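Long-range contacts in urocanate hydratase (Paenibacillus sp. Soil724D2, PDB 7NED), which catalyses, as a thiourocanate hydratase that uses NAD+ as cofactor, a hydration step in the bacterial breakdown of ergothioneine: residues Ile91-Cys96 and Leu475-Ser480; Asp459-Asn464 and Tyr488-Gly493. One frame throughout, in Å; residues are numbered along the deposited sequence.

Contact 1 of 2, residues Ile91-Cys96 and Leu475-Ser480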
loop_
_atom_site.group_PDB
_atom_site.type_symbol
_atom_site.label_atom_id
_atom_site.label_comp_id
_atom_site.label_asym_id
_atom_site.label_seq_id
_atom_site.Cartn_x
_atom_site.Cartn_y
_atom_site.Cartn_z
ATOM N N ILE A 91 -3.312 -14.346 -9.386
ATOM C CA ILE A 91 -4.110 -13.170 -9.077
ATOM C C ILE A 91 -3.287 -12.253 -8.184
ATOM O O ILE A 91 -2.721 -12.711 -7.184
ATOM C CB ILE A 91 -5.426 -13.553 -8.371
ATOM C CG1 ILE A 91 -6.336 -14.296 -9.348
ATOM C CG2 ILE A 91 -6.143 -12.297 -7.887
ATOM C CD1 ILE A 91 -7.583 -14.865 -8.648
ATOM N N VAL A 92 -3.237 -10.961 -8.521
ATOM C CA VAL A 92 -2.865 -9.951 -7.542
ATOM C C VAL A 92 -4.076 -9.056 -7.382
ATOM O O VAL A 92 -4.725 -8.700 -8.371
ATOM C CB VAL A 92 -1.611 -9.127 -7.934
ATOM C CG1 VAL A 92 -0.404 -10.067 -8.106
ATOM C CG2 VAL A 92 -1.869 -8.316 -9.200
ATOM N N MET A 93 -4.389 -8.699 -6.145
ATOM C CA MET A 93 -5.539 -7.844 -5.898
ATOM C C MET A 93 -5.226 -6.823 -4.816
ATOM O O MET A 93 -4.403 -7.060 -3.925
ATOM C CB MET A 93 -6.761 -8.699 -5.502
ATOM C CG MET A 93 -6.462 -9.784 -4.510
ATOM S SD MET A 93 -8.031 -10.285 -3.703
ATOM C CE MET A 93 -8.580 -11.329 -5.032
ATOM N N ALA A 94 -5.912 -5.687 -4.879
ATOM C CA ALA A 94 -5.744 -4.635 -3.884
ATOM C C ALA A 94 -7.123 -4.079 -3.617
ATOM O O ALA A 94 -7.791 -3.622 -4.551
ATOM C CB ALA A 94 -4.769 -3.543 -4.363
ATOM N N ASN A 95 -7.595 -4.204 -2.366
ATOM C CA ASN A 95 -8.993 -3.940 -2.032
ATOM C C ASN A 95 -9.113 -2.869 -0.950
ATOM O O ASN A 95 -8.555 -2.999 0.145
ATOM C CB ASN A 95 -9.700 -5.236 -1.609
ATOM C CG ASN A 95 -9.676 -6.279 -2.712
ATOM O OD1 ASN A 95 -10.072 -5.992 -3.846
ATOM N ND2 ASN A 95 -9.179 -7.472 -2.407
ATOM N N CYS A 96 -9.812 -1.809 -1.302
ATOM C CA CYS A 96 -10.343 -0.782 -0.427
ATOM C C CYS A 96 -9.160 0.069 0.130
ATOM O O CYS A 96 -9.136 0.490 1.279
ATOM C CB CYS A 96 -11.219 -1.449 0.649
ATOM S SG CYS A 96 -12.112 -0.266 1.659
ATOM N N LEU A 475 -1.833 -16.385 -5.063
ATOM C CA LEU A 475 -2.652 -15.186 -4.945
ATOM C C LEU A 475 -2.062 -14.285 -3.874
ATOM O O LEU A 475 -1.735 -14.752 -2.780
ATOM C CB LEU A 475 -4.111 -15.546 -4.586
ATOM C CG LEU A 475 -5.142 -14.410 -4.455
ATOM C CD1 LEU A 475 -6.573 -14.888 -4.783
ATOM C CD2 LEU A 475 -5.121 -13.764 -3.078
ATOM N N VAL A 476 -1.953 -12.991 -4.169
ATOM C CA VAL A 476 -1.453 -12.020 -3.205
ATOM C C VAL A 476 -2.419 -10.844 -3.166
ATOM O O VAL A 476 -2.945 -10.423 -4.203
ATOM C CB VAL A 476 -0.020 -11.555 -3.578
ATOM C CG1 VAL A 476 0.499 -10.523 -2.585
ATOM C CG2 VAL A 476 0.890 -12.745 -3.648
ATOM N N THR A 477 -2.647 -10.312 -1.983
ATOM C CA THR A 477 -3.602 -9.225 -1.818
ATOM C C THR A 477 -3.067 -8.198 -0.829
ATOM O O THR A 477 -2.354 -8.544 0.113
ATOM C CB THR A 477 -4.968 -9.757 -1.347
ATOM O OG1 THR A 477 -5.924 -8.694 -1.377
ATOM C CG2 THR A 477 -4.906 -10.342 0.095
ATOM N N ILE A 478 -3.427 -6.935 -1.052
ATOM C CA ILE A 478 -3.256 -5.858 -0.083
ATOM C C ILE A 478 -4.622 -5.237 0.182
ATOM O O ILE A 478 -5.300 -4.783 -0.748
ATOM C CB ILE A 478 -2.282 -4.785 -0.582
ATOM C CG1 ILE A 478 -0.918 -5.410 -0.834
ATOM C CG2 ILE A 478 -2.193 -3.685 0.465
ATOM C CD1 ILE A 478 0.067 -4.458 -1.600
ATOM N N HIS A 479 -5.020 -5.196 1.454
ATOM C CA HIS A 479 -6.302 -4.612 1.849
ATOM C C HIS A 479 -6.069 -3.428 2.764
ATOM O O HIS A 479 -5.078 -3.405 3.497
ATOM C CB HIS A 479 -7.165 -5.620 2.634
ATOM C CG HIS A 479 -7.650 -6.775 1.812
ATOM N ND1 HIS A 479 -8.563 -7.686 2.291
ATOM C CD2 HIS A 479 -7.344 -7.168 0.553
ATOM C CE1 HIS A 479 -8.804 -8.589 1.351
ATOM N NE2 HIS A 479 -8.087 -8.291 0.284
ATOM N N SER A 480 -7.001 -2.464 2.765
ATOM C CA SER A 480 -7.034 -1.488 3.855
ATOM C C SER A 480 -8.450 -1.436 4.427
ATOM O O SER A 480 -9.400 -2.016 3.880
ATOM C CB SER A 480 -6.566 -0.086 3.407
ATOM O OG SER A 480 -5.183 -0.101 3.054
HETATM O O HOH W 1 -10.267 -4.423 2.251
#
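Asn95 lies over one face of the His479 imidazole, its CB 4.1 Å from the ring centroid in a CH-pi contact, while Met93 SD stands at the ring edge, near its plane. The Asn95 amide is turned 65° from the ring, and its ND2 comes within 3.0 Å of His479 NE2. These residues belong to parallel neighbouring strands in the middle of a mixed sheet, which joins the N-terminal and C-terminal parts of the urocanase chain. His479 ND1 is hydrogen-bonded to Gly121 O, which helps to fix the ring's rotation.

On the same face of the sheet, Met93 holds its CG between the backbone N and the carbonyl carbon (chi1 44°), and this atom packs tightly against Thr477 CB at 3.5 Å. The chain then bends at chi3, and CE reaches Leu475 CD1, which also touches Ile91 CD1. An alanine at Met93 would probably open a gap beside Leu475 CD1 and Thr477 CB and leave the His479 ring edge without its sulfur neighbour. On the other face, Val92, Ala94, Val476 and Ile478 pack on the second subunit.

Odd-numbered residues of 91-95 and even-numbered ones of 476-480 exchange the backbone bonds, among them Asn95 N to Ile478 O at 2.9 Å. Asn95 O accepts Ser480 N at 3.1 Å, and a water lies 3.1 Å from Asn95 O and 3.0 Å from Ser480 O.

Contact 2 of 2, residues Asp459-Asn464 and Tyr488-Gly493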
loop_
_atom_site.group_PDB
_atom_site.type_symbol
_atom_site.label_atom_id
_atom_site.label_comp_id
_atom_site.label_asym_id
_atom_site.label_seq_id
_atom_site.Cartn_x
_atom_site.Cartn_y
_atom_site.Cartn_z
ATOM N N ASP A 459 4.583 0.093 5.946
ATOM C CA ASP A 459 5.524 -0.508 5.006
ATOM C C ASP A 459 5.429 -2.031 4.995
ATOM O O ASP A 459 5.594 -2.665 3.949
ATOM C CB ASP A 459 6.956 -0.141 5.377
ATOM C CG ASP A 459 7.232 1.383 5.287
ATOM O OD1 ASP A 459 6.598 2.097 4.480
ATOM O OD2 ASP A 459 8.062 1.846 6.084
ATOM N N TRP A 460 5.294 -2.628 6.174
ATOM C CA TRP A 460 5.502 -4.073 6.308
ATOM C C TRP A 460 4.515 -4.910 5.500
ATOM O O TRP A 460 4.963 -5.786 4.726
ATOM C CB TRP A 460 5.484 -4.426 7.799
ATOM C CG TRP A 460 6.606 -3.714 8.551
ATOM C CD1 TRP A 460 6.497 -2.607 9.353
ATOM C CD2 TRP A 460 7.990 -4.049 8.515
ATOM N NE1 TRP A 460 7.732 -2.262 9.852
ATOM C CE2 TRP A 460 8.664 -3.136 9.352
ATOM C CE3 TRP A 460 8.724 -5.084 7.905
ATOM C CZ2 TRP A 460 10.038 -3.209 9.587
ATOM C CZ3 TRP A 460 10.093 -5.163 8.146
ATOM C CH2 TRP A 460 10.731 -4.222 8.982
ATOM N N PRO A 461 3.197 -4.717 5.603
ATOM C CA PRO A 461 2.313 -5.515 4.738
ATOM C C PRO A 461 2.543 -5.277 3.264
ATOM O O PRO A 461 2.413 -6.226 2.477
ATOM C CB PRO A 461 0.887 -5.104 5.182
ATOM C CG PRO A 461 1.074 -3.778 5.949
ATOM C CD PRO A 461 2.440 -3.940 6.601
ATOM N N LEU A 462 2.878 -4.038 2.860
ATOM C CA LEU A 462 3.257 -3.780 1.469
ATOM C C LEU A 462 4.469 -4.610 1.082
ATOM O O LEU A 462 4.489 -5.247 0.025
ATOM C CB LEU A 462 3.545 -2.282 1.259
ATOM C CG LEU A 462 2.418 -1.352 1.718
ATOM C CD1 LEU A 462 2.674 0.111 1.405
ATOM C CD2 LEU A 462 1.122 -1.861 1.129
ATOM N N LEU A 463 5.510 -4.598 1.925
ATOM C CA LEU A 463 6.657 -5.487 1.700
ATOM C C LEU A 463 6.252 -6.965 1.643
ATOM O O LEU A 463 6.777 -7.729 0.824
ATOM C CB LEU A 463 7.679 -5.278 2.824
ATOM C CG LEU A 463 8.373 -3.931 2.681
ATOM C CD1 LEU A 463 9.212 -3.674 3.961
ATOM C CD2 LEU A 463 9.260 -3.964 1.432
ATOM N N ASN A 464 5.355 -7.395 2.540
ATOM C CA ASN A 464 4.945 -8.796 2.575
ATOM C C ASN A 464 4.310 -9.193 1.241
ATOM O O ASN A 464 4.666 -10.218 0.635
ATOM C CB ASN A 464 3.995 -8.977 3.768
ATOM C CG ASN A 464 3.427 -10.376 3.879
ATOM O OD1 ASN A 464 2.220 -10.559 3.825
ATOM N ND2 ASN A 464 4.282 -11.349 4.073
ATOM N N TYR A 488 -7.497 2.963 9.592
ATOM C CA TYR A 488 -6.870 2.288 10.720
ATOM C C TYR A 488 -5.891 1.200 10.306
ATOM O O TYR A 488 -4.959 0.901 11.062
ATOM C CB TYR A 488 -7.934 1.664 11.646
ATOM C CG TYR A 488 -8.563 2.645 12.602
ATOM C CD1 TYR A 488 -9.755 3.289 12.277
ATOM C CD2 TYR A 488 -7.964 2.941 13.821
ATOM C CE1 TYR A 488 -10.339 4.194 13.145
ATOM C CE2 TYR A 488 -8.559 3.837 14.710
ATOM C CZ TYR A 488 -9.743 4.460 14.355
ATOM O OH TYR A 488 -10.356 5.341 15.209
ATOM N N MET A 489 -6.060 0.586 9.148
ATOM C CA MET A 489 -5.249 -0.601 8.934
ATOM C C MET A 489 -4.996 -0.865 7.472
ATOM O O MET A 489 -5.794 -0.512 6.585
ATOM C CB MET A 489 -5.830 -1.909 9.506
ATOM C CG MET A 489 -7.101 -2.401 8.927
ATOM S SD MET A 489 -7.601 -3.978 9.766
ATOM C CE MET A 489 -9.127 -4.190 8.894
ATOM N N THR A 490 -3.900 -1.570 7.257
ATOM C CA THR A 490 -3.498 -2.075 5.958
ATOM C C THR A 490 -2.951 -3.451 6.229
ATOM O O THR A 490 -2.212 -3.636 7.207
ATOM C CB THR A 490 -2.443 -1.158 5.318
ATOM O OG1 THR A 490 -3.072 0.069 4.971
ATOM C CG2 THR A 490 -1.832 -1.775 4.042
ATOM N N SER A 491 -3.308 -4.403 5.381
ATOM C CA SER A 491 -2.876 -5.782 5.600
ATOM C C SER A 491 -2.560 -6.444 4.258
ATOM O O SER A 491 -2.886 -5.916 3.203
ATOM C CB SER A 491 -3.927 -6.578 6.367
ATOM O OG SER A 491 -5.127 -6.682 5.592
ATOM N N ALA A 492 -1.961 -7.642 4.310
ATOM C CA ALA A 492 -1.609 -8.406 3.119
ATOM C C ALA A 492 -1.897 -9.875 3.363
ATOM O O ALA A 492 -1.737 -10.367 4.484
ATOM C CB ALA A 492 -0.116 -8.210 2.729
ATOM N N GLY A 493 -2.354 -10.574 2.317
ATOM C CA GLY A 493 -2.663 -11.986 2.424
ATOM C C GLY A 493 -1.992 -12.737 1.292
ATOM O O GLY A 493 -1.447 -12.135 0.365
HETATM O O HOH W 2 1.166 -11.224 1.123
#
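Pro461 meets the backbone of strand 490-493 with its ring: CG lies 3.5 Å from Thr490 O, and CB packs on CA and C of Ser491. Its CB also approaches Ala492 CB at 4.1 Å. The Ala492 methyl faces two oxygens of the helix, Pro461 O at 3.2 Å and Asn464 OD1 at 3.5 Å. At the other end, Thr490 CG2, anti to the backbone N, touches both Pro461 CG and Leu462 CD2, the latter at 4.1 Å; each of these side chains crosses that of Thr490 at about a right angle.

This is a helix laid on a face of the mixed sheet; the axes of segments 459-464 and 490-493 come within 6.9 Å and are inclined by 20°. One water spans the two elements, donating to Asn464 OD1 at 3.0 Å and to Gly493 O at 2.9 Å.

Farther out, Asp515 accepts a hydrogen bond from Asn464 ND2 and so helps to hold the amide, while Arg432 binds Ala492 O. Ser491, whose CB points away from the helix, gives its OG a partner in His434 ND1. Asp459 is hydrogen-bonded through its carboxylate to Gln74, Ser75 and Asn97 of the second subunit.

Contacts 1 and 2 have centres 10 Å apart and meet through neighbouring antiparallel strands of the same sheet. His479 O lies 2.8 Å from Ser491 N and Ser480 OG 2.9 Å from Thr490 OG1, both probable hydrogen bonds. Ser480 OG is also hydrogen-bonded to Asn97 OD1 of the same chain. Strand 475-480 lies between 91-95 and 490-498. Helix 459-469 covers the face that carries Ile478 and Thr490, and both contacts also touch the second subunit. The side chains of His479 and Ser491 each lie about 8 Å from the bound urocanate, and His434 adjoins both, its ring meeting that of His479. Next in sequence to His434 is Asp433, which lines the urocanate pocket, while Met489 touches NAD.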